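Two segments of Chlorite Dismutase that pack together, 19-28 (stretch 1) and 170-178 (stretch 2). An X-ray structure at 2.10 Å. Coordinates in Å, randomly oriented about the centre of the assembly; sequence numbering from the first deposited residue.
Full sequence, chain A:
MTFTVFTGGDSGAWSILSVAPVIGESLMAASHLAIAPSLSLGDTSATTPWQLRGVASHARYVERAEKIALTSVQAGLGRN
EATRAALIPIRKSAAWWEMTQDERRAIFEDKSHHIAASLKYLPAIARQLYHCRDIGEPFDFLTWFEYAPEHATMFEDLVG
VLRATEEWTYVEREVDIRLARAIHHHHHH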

# COMPACT_ATOMS: atom_id res chain seq x y z
N VAL A 19 -2.75 8.69 11.96
CA VAL A 19 -3.79 7.91 11.30
C VAL A 19 -4.92 8.84 10.90
O VAL A 19 -5.54 9.48 11.77
CB VAL A 19 -4.37 6.84 12.23
CG1 VAL A 19 -5.47 6.05 11.51
CG2 VAL A 19 -3.25 5.92 12.75
N ALA A 20 -5.21 8.90 9.60
CA ALA A 20 -6.25 9.79 9.06
C ALA A 20 -7.20 9.06 8.11
O ALA A 20 -6.76 8.25 7.27
CB ALA A 20 -5.59 10.96 8.32
N PRO A 21 -8.50 9.38 8.19
CA PRO A 21 -9.52 8.81 7.31
C PRO A 21 -9.24 9.14 5.86
O PRO A 21 -8.64 10.19 5.60
CB PRO A 21 -10.81 9.50 7.76
CG PRO A 21 -10.52 10.01 9.13
CD PRO A 21 -9.08 10.38 9.10
N VAL A 22 -9.62 8.27 4.93
CA VAL A 22 -9.59 8.65 3.52
C VAL A 22 -10.94 8.40 2.84
O VAL A 22 -11.57 9.34 2.35
CB VAL A 22 -8.49 7.94 2.74
CG1 VAL A 22 -8.55 8.36 1.28
CG2 VAL A 22 -7.14 8.22 3.38
N ILE A 23 -11.38 7.15 2.78
CA ILE A 23 -12.78 6.90 2.50
C ILE A 23 -13.30 5.78 3.38
O ILE A 23 -12.58 4.84 3.70
CB ILE A 23 -13.08 6.65 0.99
CG1 ILE A 23 -14.59 6.42 0.81
CG2 ILE A 23 -12.30 5.49 0.44
CD1 ILE A 23 -15.09 6.55 -0.64
N GLY A 24 -14.56 5.91 3.80
CA GLY A 24 -15.16 4.95 4.70
C GLY A 24 -14.49 4.98 6.06
O GLY A 24 -13.79 5.92 6.41
N GLU A 25 -14.70 3.93 6.84
CA GLU A 25 -14.33 3.94 8.24
C GLU A 25 -12.80 3.90 8.43
O GLU A 25 -12.09 3.16 7.77
CB GLU A 25 -15.00 2.75 8.92
CG GLU A 25 -14.76 2.63 10.40
CD GLU A 25 -15.39 1.37 10.95
OE1 GLU A 25 -14.93 0.87 12.00
OE2 GLU A 25 -16.35 0.86 10.33
N SER A 26 -12.32 4.72 9.35
CA SER A 26 -10.90 4.83 9.64
C SER A 26 -10.50 3.76 10.65
O SER A 26 -11.18 2.76 10.82
CB SER A 26 -10.61 6.24 10.16
OG SER A 26 -9.22 6.49 10.27
N LEU A 27 -9.37 3.97 11.31
CA LEU A 27 -8.92 3.04 12.33
C LEU A 27 -8.58 3.80 13.58
O LEU A 27 -8.26 4.99 13.53
CB LEU A 27 -7.68 2.27 11.86
CG LEU A 27 -7.92 1.33 10.69
CD1 LEU A 27 -6.58 0.94 10.06
CD2 LEU A 27 -8.71 0.12 11.15
N MET A 28 -8.65 3.10 14.70
CA MET A 28 -8.38 3.69 16.00
C MET A 28 -6.93 4.15 16.10
O MET A 28 -6.05 3.62 15.42
CB MET A 28 -8.69 2.64 17.07
CG MET A 28 -8.38 3.05 18.49
SD MET A 28 -8.75 1.72 19.66
CE MET A 28 -10.37 1.19 19.09
N TYR A 170 -13.05 3.02 -7.76
CA TYR A 170 -13.52 1.75 -7.22
C TYR A 170 -13.11 1.48 -5.76
O TYR A 170 -13.47 0.43 -5.19
CB TYR A 170 -13.01 0.59 -8.10
CG TYR A 170 -13.58 0.60 -9.50
CD1 TYR A 170 -14.80 -0.03 -9.78
CD2 TYR A 170 -12.91 1.24 -10.53
CE1 TYR A 170 -15.34 -0.02 -11.08
CE2 TYR A 170 -13.45 1.26 -11.83
CZ TYR A 170 -14.65 0.63 -12.09
OH TYR A 170 -15.16 0.66 -13.36
N VAL A 171 -12.35 2.38 -5.14
CA VAL A 171 -11.96 2.19 -3.74
C VAL A 171 -13.08 2.63 -2.80
O VAL A 171 -13.56 3.75 -2.89
CB VAL A 171 -10.67 2.94 -3.39
CG1 VAL A 171 -10.38 2.87 -1.88
CG2 VAL A 171 -9.52 2.37 -4.18
N GLU A 172 -13.51 1.76 -1.90
CA GLU A 172 -14.63 2.08 -1.03
C GLU A 172 -14.24 2.18 0.44
O GLU A 172 -15.03 2.63 1.26
CB GLU A 172 -15.76 1.04 -1.20
CG GLU A 172 -15.43 -0.35 -0.66
CD GLU A 172 -16.60 -1.32 -0.84
OE1 GLU A 172 -16.71 -2.29 -0.07
OE2 GLU A 172 -17.41 -1.11 -1.77
N ARG A 173 -13.04 1.72 0.77
CA ARG A 173 -12.49 2.00 2.08
C ARG A 173 -10.98 2.15 1.98
O ARG A 173 -10.32 1.38 1.28
CB ARG A 173 -12.86 0.92 3.10
CG ARG A 173 -12.49 1.28 4.53
CD ARG A 173 -12.89 0.20 5.55
NE ARG A 173 -12.50 0.61 6.91
CZ ARG A 173 -12.38 -0.21 7.96
NH1 ARG A 173 -12.62 -1.51 7.84
NH2 ARG A 173 -12.00 0.28 9.14
N GLU A 174 -10.43 3.14 2.69
CA GLU A 174 -9.03 3.46 2.61
C GLU A 174 -8.63 4.31 3.80
O GLU A 174 -9.33 5.25 4.16
CB GLU A 174 -8.74 4.23 1.31
CG GLU A 174 -7.30 4.65 1.12
CD GLU A 174 -7.07 5.17 -0.28
OE1 GLU A 174 -8.05 5.60 -0.91
OE2 GLU A 174 -5.92 5.13 -0.76
N VAL A 175 -7.51 3.97 4.42
CA VAL A 175 -7.07 4.69 5.60
C VAL A 175 -5.61 5.09 5.40
O VAL A 175 -4.83 4.34 4.81
CB VAL A 175 -7.20 3.82 6.87
CG1 VAL A 175 -6.83 4.64 8.12
CG2 VAL A 175 -8.62 3.25 6.99
N ASP A 176 -5.27 6.27 5.88
CA ASP A 176 -3.93 6.79 5.79
C ASP A 176 -3.17 6.63 7.13
O ASP A 176 -3.46 7.33 8.11
CB ASP A 176 -3.98 8.27 5.37
CG ASP A 176 -3.67 8.47 3.90
OD1 ASP A 176 -3.11 7.55 3.26
OD2 ASP A 176 -3.98 9.55 3.37
N ILE A 177 -2.23 5.69 7.17
CA ILE A 177 -1.34 5.56 8.33
C ILE A 177 0.08 6.00 7.96
O ILE A 177 0.62 5.54 6.95
CB ILE A 177 -1.33 4.11 8.86
CG1 ILE A 177 -2.76 3.66 9.15
CG2 ILE A 177 -0.47 4.01 10.13
CD1 ILE A 177 -2.90 2.21 9.42
N ARG A 178 0.68 6.89 8.75
CA ARG A 178 2.06 7.30 8.49
C ARG A 178 2.97 6.97 9.67
O ARG A 178 2.58 7.12 10.82
CB ARG A 178 2.15 8.81 8.18
CG ARG A 178 1.36 9.23 6.94
CD ARG A 178 1.91 8.58 5.66
NE ARG A 178 1.17 9.01 4.48
CZ ARG A 178 0.10 8.39 3.97
NH1 ARG A 178 -0.38 7.27 4.53
NH2 ARG A 178 -0.51 8.90 2.90
O HOH W 1 -5.87 11.10 4.65
O HOH W 2 -10.87 6.22 6.28

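A classic beta bulge adds one residue to one strand of an antiparallel pair while the other strand runs on, and the contact between residues 19-28 and 170-178 of chlorite dismutase is a compact example. Strands 19-23 and 171-178 run antiparallel, their directions 156° apart. At one end the pairing is regular: Ala-20 N donates to Asp-176 O at 2.8 Å, and Asp-176 N returns a bond to Ala-20 O, also at 2.8 Å, both close to linear. Val-19 with Ile-177 and Pro-21 with Val-175 form the non-hydrogen-bonded pairs flanking this rung, and Val-19 CA lies 3.3 Å from Asp-176 O in a CA-H...O contact.

Beyond Pro-21 the register slips by one. Two successive amides now converge on a single carbonyl: Ile-23 N and Val-22 N each lie 3.1 Å from Glu-174 O, but the Val-22 bond is weak, its angle only 127°. The rung is completed by Glu-174 N, which donates to Ile-23 O at 2.9 Å. Water 2 helps to satisfy the extra residue, accepting from Val-22 N at 2.8 Å. The chain then turns at Gly-24, whose positive phi favours glycine; a CB here would lie 3.0 Å from Glu-172 O, a clash.

The side chains follow this backbone pattern. Val-19, Val-175 and Ile-177 share one face of the sheet, with Val-19 CG1 3.9 Å from Val-175 CG1. Leu-27, arriving from the loop, adds to this apolar cluster, its CD1 3.9 Å from Ile-177 CD1 and 4.2 Å from Val-175 CG1. On the face that carries Ala-20, Asp-176, Ile-23 and Glu-174, Ile-23 CG2 packs 3.9 Å from Glu-174 CB and 4.0 Å from Val-171 CG1. The bulged Val-22 points toward the opposing strand, placing its CG2 3.4 Å from Asp-176 OD2. Water 1 donates to Asp-176 OD2 at 2.8 Å and to Pro-21 O at 3.1 Å, linking the two strands.

Past the bulge, an arginine takes over from backbone pairing. Arg-173 is fully extended through chi3 and brings the edge of its guanidinium to the loop carbonyls. Its NE donates to Glu-25 O at 2.7 Å, and its NH2 to Ser-26 O at 3.1 Å, with a weak further bond from NH2 to Glu-25 O at 3.2 Å. The carboxylate of Glu-25 contributes charge alone: Glu-25 OE1 sits 4.1 Å from Arg-173 NH2, well out of the guanidinium plane.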